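PDB 4HSQ: putative fimbrial subunit from Corynebacterium diphtheriae, which serves as a major pilin whose subunits probably form the shaft of adhesive surface pili, this fragment being its middle and C-terminal domains, D2 and D3. Local coordinates for residues A[5-10]-A[22-28]. Residues are numbered along the deposited sequence; the frame is centred on the assembly and turned at random.
Sequences KTEKTV and TYTIKAD
Strands 7-10 and 22-28, both in extended beta conformation, form an antiparallel beta hairpin at the edge of a sheet, consistent with the CnaA-type fold of D2. The short strand axes come within 4.6 Å, with N-to-C directions 163° apart. Y23 faces V10 in a non-hydrogen-bonded pair, with V10 CG2 3.4 Å from Y23 CE1. The all-t K8 side chain brings NZ over one face of the Y23 ring (chi1 m), 3.9 Å from its centroid. K8 NZ is joined to N120 CG in a Lys-Asn isopeptide bond and hydrogen-bonded to D45, so it is an amide nitrogen rather than a free cation. T24 and T9 form a hydrogen-bonded pair with two backbone hydrogen bonds, T9 N to T24 O (2.8 Å) and T24 N to T9 O (2.9 Å). A water bridges T24 O and T9 OG1. I25 and K8 form a non-hydrogen-bonded pair on the buried isopeptide side, while T24 and K26 point to the other face. K26 and E7 are again a hydrogen-bonded pair, E7 N to K26 O and K26 N to E7 O both 2.7 Å. At D28, OD2 takes a weak hydrogen bond from K5 N at 3.2 Å, and a second water links D28 N (2.8 Å) to T6 OG1 (3.1 Å).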
loop_
_atom_site.group_PDB
_atom_site.type_symbol
_atom_site.label_atom_id
_atom_site.label_comp_id
_atom_site.label_asym_id
_atom_site.label_seq_id
_atom_site.Cartn_x
_atom_site.Cartn_y
_atom_site.Cartn_z
ATOM N N LYS A 5 -18.377 4.084 -17.502
ATOM C CA LYS A 5 -18.011 5.112 -16.534
ATOM C C LYS A 5 -16.477 5.128 -16.317
ATOM O O LYS A 5 -15.785 4.169 -16.697
ATOM C CB LYS A 5 -18.786 4.942 -15.205
ATOM C CG LYS A 5 -18.307 3.817 -14.279
ATOM C CD LYS A 5 -18.596 4.157 -12.812
ATOM C CE LYS A 5 -18.059 3.121 -11.849
ATOM N NZ LYS A 5 -18.336 3.486 -10.431
ATOM N N THR A 6 -15.962 6.231 -15.742
ATOM C CA THR A 6 -14.529 6.457 -15.475
ATOM C C THR A 6 -14.251 5.929 -14.075
ATOM O O THR A 6 -14.785 6.458 -13.106
ATOM C CB THR A 6 -14.215 7.943 -15.648
ATOM O OG1 THR A 6 -14.919 8.418 -16.792
ATOM C CG2 THR A 6 -12.766 8.204 -15.820
ATOM N N GLU A 7 -13.460 4.856 -13.972
ATOM C CA GLU A 7 -13.279 4.183 -12.699
ATOM C C GLU A 7 -11.831 3.907 -12.392
ATOM O O GLU A 7 -11.056 3.563 -13.291
ATOM C CB GLU A 7 -14.036 2.843 -12.742
ATOM C CG GLU A 7 -14.093 2.099 -11.408
ATOM C CD GLU A 7 -14.966 0.858 -11.320
ATOM O OE1 GLU A 7 -15.497 0.411 -12.364
ATOM O OE2 GLU A 7 -15.113 0.325 -10.196
ATOM N N LYS A 8 -11.494 4.021 -11.115
ATOM C CA LYS A 8 -10.182 3.655 -10.582
ATOM C C LYS A 8 -10.377 2.523 -9.567
ATOM O O LYS A 8 -11.297 2.577 -8.743
ATOM C CB LYS A 8 -9.474 4.859 -9.941
ATOM C CG LYS A 8 -8.043 4.534 -9.460
ATOM C CD LYS A 8 -7.248 5.799 -9.088
ATOM C CE LYS A 8 -5.930 5.356 -8.522
ATOM N NZ LYS A 8 -4.914 6.440 -8.412
ATOM N N THR A 9 -9.462 1.541 -9.587
ATOM C CA THR A 9 -9.448 0.449 -8.631
ATOM C C THR A 9 -8.023 0.315 -8.110
ATOM O O THR A 9 -7.078 0.778 -8.743
ATOM C CB THR A 9 -9.966 -0.876 -9.238
ATOM O OG1 THR A 9 -9.210 -1.165 -10.405
ATOM C CG2 THR A 9 -11.477 -0.841 -9.581
ATOM N N VAL A 10 -7.878 -0.326 -6.962
ATOM C CA VAL A 10 -6.573 -0.561 -6.355
ATOM C C VAL A 10 -6.519 -2.005 -5.913
ATOM O O VAL A 10 -7.487 -2.534 -5.368
ATOM C CB VAL A 10 -6.246 0.405 -5.183
ATOM C CG1 VAL A 10 -7.277 0.309 -4.038
ATOM C CG2 VAL A 10 -4.823 0.166 -4.640
ATOM N N THR A 22 -0.823 -2.339 -7.326
ATOM C CA THR A 22 -1.261 -1.730 -8.561
ATOM C C THR A 22 -2.528 -0.937 -8.442
ATOM O O THR A 22 -3.340 -1.149 -7.535
ATOM C CB THR A 22 -1.469 -2.809 -9.681
ATOM O OG1 THR A 22 -2.459 -3.760 -9.285
ATOM C CG2 THR A 22 -0.170 -3.528 -10.085
ATOM N N TYR A 23 -2.643 0.032 -9.358
ATOM C CA TYR A 23 -3.842 0.795 -9.632
ATOM C C TYR A 23 -4.311 0.445 -11.004
ATOM O O TYR A 23 -3.480 0.261 -11.901
ATOM C CB TYR A 23 -3.627 2.310 -9.551
ATOM C CG TYR A 23 -3.361 2.789 -8.146
ATOM C CD1 TYR A 23 -4.363 2.762 -7.176
ATOM C CD2 TYR A 23 -2.135 3.352 -7.804
ATOM C CE1 TYR A 23 -4.137 3.255 -5.887
ATOM C CE2 TYR A 23 -1.890 3.823 -6.512
ATOM C CZ TYR A 23 -2.898 3.786 -5.568
ATOM O OH TYR A 23 -2.649 4.251 -4.307
ATOM N N THR A 24 -5.628 0.466 -11.212
ATOM C CA THR A 24 -6.168 0.277 -12.554
ATOM C C THR A 24 -7.148 1.422 -12.833
ATOM O O THR A 24 -7.970 1.756 -11.973
ATOM C CB THR A 24 -6.812 -1.122 -12.754
ATOM O OG1 THR A 24 -5.767 -2.106 -12.705
ATOM C CG2 THR A 24 -7.528 -1.238 -14.128
ATOM N N ILE A 25 -7.038 2.015 -14.024
ATOM C CA ILE A 25 -7.920 3.112 -14.464
ATOM C C ILE A 25 -8.649 2.617 -15.691
ATOM O O ILE A 25 -8.016 2.212 -16.680
ATOM C CB ILE A 25 -7.162 4.445 -14.714
ATOM C CG1 ILE A 25 -6.376 4.884 -13.434
ATOM C CG2 ILE A 25 -8.155 5.562 -15.167
ATOM C CD1 ILE A 25 -5.148 5.729 -13.781
ATOM N N LYS A 26 -9.981 2.644 -15.624
ATOM C CA LYS A 26 -10.845 2.196 -16.726
ATOM C C LYS A 26 -11.743 3.344 -17.146
ATOM O O LYS A 26 -12.272 4.092 -16.301
ATOM C CB LYS A 26 -11.676 0.961 -16.334
ATOM C CG LYS A 26 -10.807 -0.290 -16.143
ATOM C CD LYS A 26 -11.597 -1.594 -16.193
ATOM C CE LYS A 26 -10.773 -2.792 -15.746
ATOM N NZ LYS A 26 -9.707 -3.175 -16.726
ATOM N N ALA A 27 -11.883 3.507 -18.454
ATOM C CA ALA A 27 -12.682 4.589 -19.011
ATOM C C ALA A 27 -13.114 4.247 -20.414
ATOM O O ALA A 27 -12.372 3.594 -21.143
ATOM C CB ALA A 27 -11.866 5.877 -19.026
ATOM N N ASP A 28 -14.275 4.739 -20.822
ATOM C CA ASP A 28 -14.710 4.514 -22.179
ATOM C C ASP A 28 -14.099 5.545 -23.096
ATOM O O ASP A 28 -14.051 6.728 -22.759
ATOM C CB ASP A 28 -16.242 4.563 -22.288
ATOM C CG ASP A 28 -16.940 3.484 -21.489
ATOM O OD1 ASP A 28 -16.630 2.294 -21.706
ATOM O OD2 ASP A 28 -17.788 3.831 -20.642
HETATM O O HOH W 1 -15.619 6.503 -19.075
HETATM O O HOH W 2 -10.607 0.387 -12.672
#